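Local coordinates for F420-dependent methylenetetrahydromethanopterin dehydrogenase (Methanopyrus kandleri, PDB 1QV9), which catalyses the reversible reduction of methenyl-tetrahydromethanopterin to methylene-tetrahydromethanopterin with reduced coenzyme F420, a step of methanogenesis from carbon dioxide, at residues Ala51-Glu54 with Met55-Ile59; Pro75-Pro78 with Gly79-Lys82. All coordinates share one frame; numbering follows the deposited sequence.

Contact 1: residues Ala51-Glu54 with Met55-Ile59; sequences AAVE and MALDI
Val53 and Leu57 lie one turn apart on the alpha-helix 46-63, side by side and pointing the same way, with Val53 CG1 3.8 Å from Leu57 CD1. This helix packs against the parallel sheet of the alpha/beta domain. With chi1 of Val53 at 180°, CG1 stands anti to the backbone N, beside the carbonyl carbon, and points along the helix toward the leucine. Leu57 CG, beside its own backbone N, leans back along the helix to 3.4 Å from Val53 O. Past the pair, Val53 rests on Ala83 and Met86 of helix 78-88, and Leu57 on Tyr92.

Met55, a selenomethionine deposited in two conformers, is directed differently. In one of them the chain bends at its last torsion, which folds the methyl back toward the preceding turn and brings CE to 3.7 Å from Ala52 CA; this touch is therefore doubtful. Met55 also packs on Ile59 of a second subunit, so this side of the helix belongs to a subunit interface. Ala52 and Ala56 both touch Ile9 of strand 4-10, which places them on the sheet-facing side of the helix.

Four successive i to i+4 bonds hold the backbone, from the amides of Met55, Ala56, Leu57 and Asp58 to the carbonyls of Ala51, Ala52, Val53 and Glu54. The straightest at hydrogen is Leu57 N to Val53 O, 2.9 Å and 163°. Asp58 N to Glu54 O is equally short but more bent, at 145°, and Asp58 CB lies 3.3 Å from that same Glu54 O.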
loop_
_atom_site.group_PDB
_atom_site.type_symbol
_atom_site.label_atom_id
_atom_site.label_comp_id
_atom_site.label_asym_id
_atom_site.label_seq_id
_atom_site.Cartn_x
_atom_site.Cartn_y
_atom_site.Cartn_z
ATOM N N ALA A 51 -5.020 -25.541 39.149
ATOM C CA ALA A 51 -6.402 -25.908 38.868
ATOM C C ALA A 51 -6.568 -26.430 37.441
ATOM O O ALA A 51 -7.301 -27.372 37.235
ATOM C CB ALA A 51 -7.333 -24.685 39.092
ATOM N N ALA A 52 -5.901 -25.795 36.479
ATOM C CA ALA A 52 -5.973 -26.227 35.086
ATOM C C ALA A 52 -5.374 -27.623 34.928
ATOM O O ALA A 52 -5.957 -28.500 34.277
ATOM C CB ALA A 52 -5.224 -25.255 34.192
ATOM N N VAL A 53 -4.198 -27.838 35.504
ATOM C CA VAL A 53 -3.567 -29.143 35.373
ATOM C C VAL A 53 -4.381 -30.234 36.104
ATOM O O VAL A 53 -4.495 -31.361 35.617
ATOM C CB VAL A 53 -2.100 -29.081 35.871
ATOM C CG1 VAL A 53 -1.435 -30.456 35.745
ATOM C CG2 VAL A 53 -1.323 -28.077 35.027
ATOM N N GLU A 54 -4.958 -29.897 37.256
ATOM C CA GLU A 54 -5.791 -30.850 38.001
ATOM C C GLU A 54 -6.981 -31.258 37.120
ATOM O O GLU A 54 -7.344 -32.444 37.058
ATOM C CB GLU A 54 -6.253 -30.211 39.320
ATOM C CG GLU A 54 -6.818 -31.206 40.325
ATOM C CD GLU A 54 -7.220 -30.548 41.648
ATOM O OE1 GLU A 54 -6.358 -29.895 42.279
ATOM O OE2 GLU A 54 -8.394 -30.692 42.053
HETATM N N MSE A 55 -7.584 -30.286 36.429
HETATM C CA MSE A 55 -8.706 -30.570 35.522
HETATM C C MSE A 55 -8.246 -31.569 34.465
HETATM O O MSE A 55 -8.936 -32.538 34.143
HETATM C CB MSE A 55 -9.164 -29.296 34.783
HETATM C CG MSE A 55 -10.472 -28.680 35.227
HETATM SE SE MSE A 55 -11.072 -27.353 33.924
HETATM C CE MSE A 55 -9.496 -26.204 34.025
ATOM N N ALA A 56 -7.076 -31.309 33.893
ATOM C CA ALA A 56 -6.563 -32.171 32.851
ATOM C C ALA A 56 -6.307 -33.600 33.349
ATOM O O ALA A 56 -6.648 -34.575 32.680
ATOM C CB ALA A 56 -5.271 -31.586 32.309
ATOM N N LEU A 57 -5.671 -33.714 34.502
ATOM C CA LEU A 57 -5.343 -35.042 35.029
ATOM C C LEU A 57 -6.571 -35.813 35.495
ATOM O O LEU A 57 -6.588 -37.044 35.452
ATOM C CB LEU A 57 -4.295 -34.928 36.137
ATOM C CG LEU A 57 -2.959 -34.373 35.610
ATOM C CD1 LEU A 57 -2.035 -34.115 36.778
ATOM C CD2 LEU A 57 -2.318 -35.348 34.623
ATOM N N ASP A 58 -7.617 -35.091 35.891
ATOM C CA ASP A 58 -8.860 -35.707 36.311
ATOM C C ASP A 58 -9.510 -36.285 35.050
ATOM O O ASP A 58 -9.948 -37.438 35.027
ATOM C CB ASP A 58 -9.755 -34.643 36.958
ATOM C CG ASP A 58 -11.128 -35.168 37.265
ATOM O OD1 ASP A 58 -11.212 -36.143 38.043
ATOM O OD2 ASP A 58 -12.119 -34.620 36.726
ATOM N N ILE A 59 -9.539 -35.496 33.983
ATOM C CA ILE A 59 -10.107 -35.934 32.713
ATOM C C ILE A 59 -9.309 -37.117 32.146
ATOM O O ILE A 59 -9.881 -38.065 31.585
ATOM C CB ILE A 59 -10.108 -34.755 31.714
ATOM C CG1 ILE A 59 -11.192 -33.753 32.139
ATOM C CG2 ILE A 59 -10.372 -35.213 30.302
ATOM C CD1 ILE A 59 -10.903 -32.322 31.636
#

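Contact 2: residues Pro75-Pro78 with Gly79-Lys82; sequences PAAP and GPSK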
loop_
_atom_site.group_PDB
_atom_site.type_symbol
_atom_site.label_atom_id
_atom_site.label_comp_id
_atom_site.label_asym_id
_atom_site.label_seq_id
_atom_site.Cartn_x
_atom_site.Cartn_y
_atom_site.Cartn_z
ATOM N N PRO A 75 7.638 -20.545 30.406
ATOM C CA PRO A 75 7.746 -21.794 31.156
ATOM C C PRO A 75 8.531 -21.642 32.471
ATOM O O PRO A 75 8.435 -22.487 33.339
ATOM C CB PRO A 75 8.484 -22.709 30.182
ATOM C CG PRO A 75 7.973 -22.228 28.845
ATOM C CD PRO A 75 7.909 -20.752 28.966
ATOM N N ALA A 76 9.296 -20.556 32.600
ATOM C CA ALA A 76 10.099 -20.349 33.814
ATOM C C ALA A 76 9.381 -19.598 34.933
ATOM O O ALA A 76 9.867 -19.563 36.064
ATOM C CB ALA A 76 11.405 -19.637 33.463
ATOM N N ALA A 77 8.219 -19.016 34.630
ATOM C CA ALA A 77 7.428 -18.276 35.615
ATOM C C ALA A 77 6.833 -19.233 36.663
ATOM O O ALA A 77 6.735 -20.449 36.435
ATOM C CB ALA A 77 6.303 -17.468 34.905
ATOM N N PRO A 78 6.398 -18.705 37.817
ATOM C CA PRO A 78 5.832 -19.551 38.884
ATOM C C PRO A 78 4.676 -20.472 38.489
ATOM O O PRO A 78 4.692 -21.663 38.830
ATOM C CB PRO A 78 5.400 -18.542 39.950
ATOM C CG PRO A 78 6.355 -17.424 39.747
ATOM C CD PRO A 78 6.406 -17.291 38.234
ATOM N N GLY A 79 3.669 -19.926 37.796
ATOM C CA GLY A 79 2.551 -20.769 37.376
ATOM C C GLY A 79 2.986 -21.913 36.475
ATOM O O GLY A 79 2.770 -23.100 36.784
ATOM N N PRO A 80 3.571 -21.581 35.314
ATOM C CA PRO A 80 4.030 -22.615 34.377
ATOM C C PRO A 80 4.982 -23.613 35.036
ATOM O O PRO A 80 4.964 -24.786 34.716
ATOM C CB PRO A 80 4.718 -21.815 33.275
ATOM C CG PRO A 80 3.976 -20.500 33.283
ATOM C CD PRO A 80 3.741 -20.227 34.758
ATOM N N SER A 81 5.803 -23.146 35.977
ATOM C CA SER A 81 6.741 -24.060 36.644
ATOM C C SER A 81 5.987 -25.117 37.437
ATOM O O SER A 81 6.415 -26.278 37.519
ATOM C CB SER A 81 7.701 -23.287 37.554
ATOM O OG SER A 81 8.539 -22.468 36.767
ATOM N N LYS A 82 4.850 -24.720 38.012
ATOM C CA LYS A 82 3.998 -25.643 38.730
ATOM C C LYS A 82 3.417 -26.685 37.753
ATOM O O LYS A 82 3.363 -27.869 38.063
ATOM C CB LYS A 82 2.888 -24.855 39.434
ATOM C CG LYS A 82 1.968 -25.688 40.310
ATOM C CD LYS A 82 2.720 -26.482 41.393
ATOM C CE LYS A 82 1.737 -27.157 42.354
ATOM N NZ LYS A 82 2.432 -27.999 43.372
#
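Ser81 closes back on Ala77 at the N-terminus of helix 78-88, where Ala77 is the N-cap residue of a proline-rich first turn. Ala77 O takes two hydrogen bonds from this one serine. The amide arrives nearly in line with the carbonyl, Ser81 N to Ala77 O being 2.9 Å. The hydroxyl donates to the same oxygen from above the carbonyl plane, 49° out of it, with Ser81 OG only 2.7 Å from Ala77 O. That second bond follows from chi1 of -66°, which sets OG beside the serine's own N and turns it back toward the loop. The OG also receives a weak hydrogen bond from Arg84 NH1, while Arg84 NE binds Pro75 O, so the arginine spans the loop and the helix start.

One residue on, Lys82 N donates to Pro78 O at 3.2 Å, continuing the i to i+4 pattern, and makes a weak bond to Gly79 O. The nitrogens of Pro78 and Pro80 carry no hydrogen, so neither can donate in this opening turn. In the loop, Ala76 N is satisfied by Asn74 OD1.

The ring of Pro80 lies against both Pro75 and Ala77. Its CB is 3.7 Å from Pro75 CA. At the other side of the ring, Pro80 CD sits 3.8 Å from Ala77 CB and 3.4 Å from Ala77 O, the acceptor of both serine bonds.

Overall arrangement
Contacts 1 and 2 are successive along the chain: helix 46-63 carries the first, and strand 67-71 then leads to the loop and helix start of the second. Their centres are about 16 Å apart and their nearest atoms about 6 Å, without touching. The two helices nevertheless meet directly where Lys82 touches Glu50 and Pro78 touches Pro46. Contact 1 also faces a second subunit of the hexamer, whereas no other chain touches contact 2. A bound magnesium ion lies about 11 Å from the Leu57 side chain, too far for direct coordination.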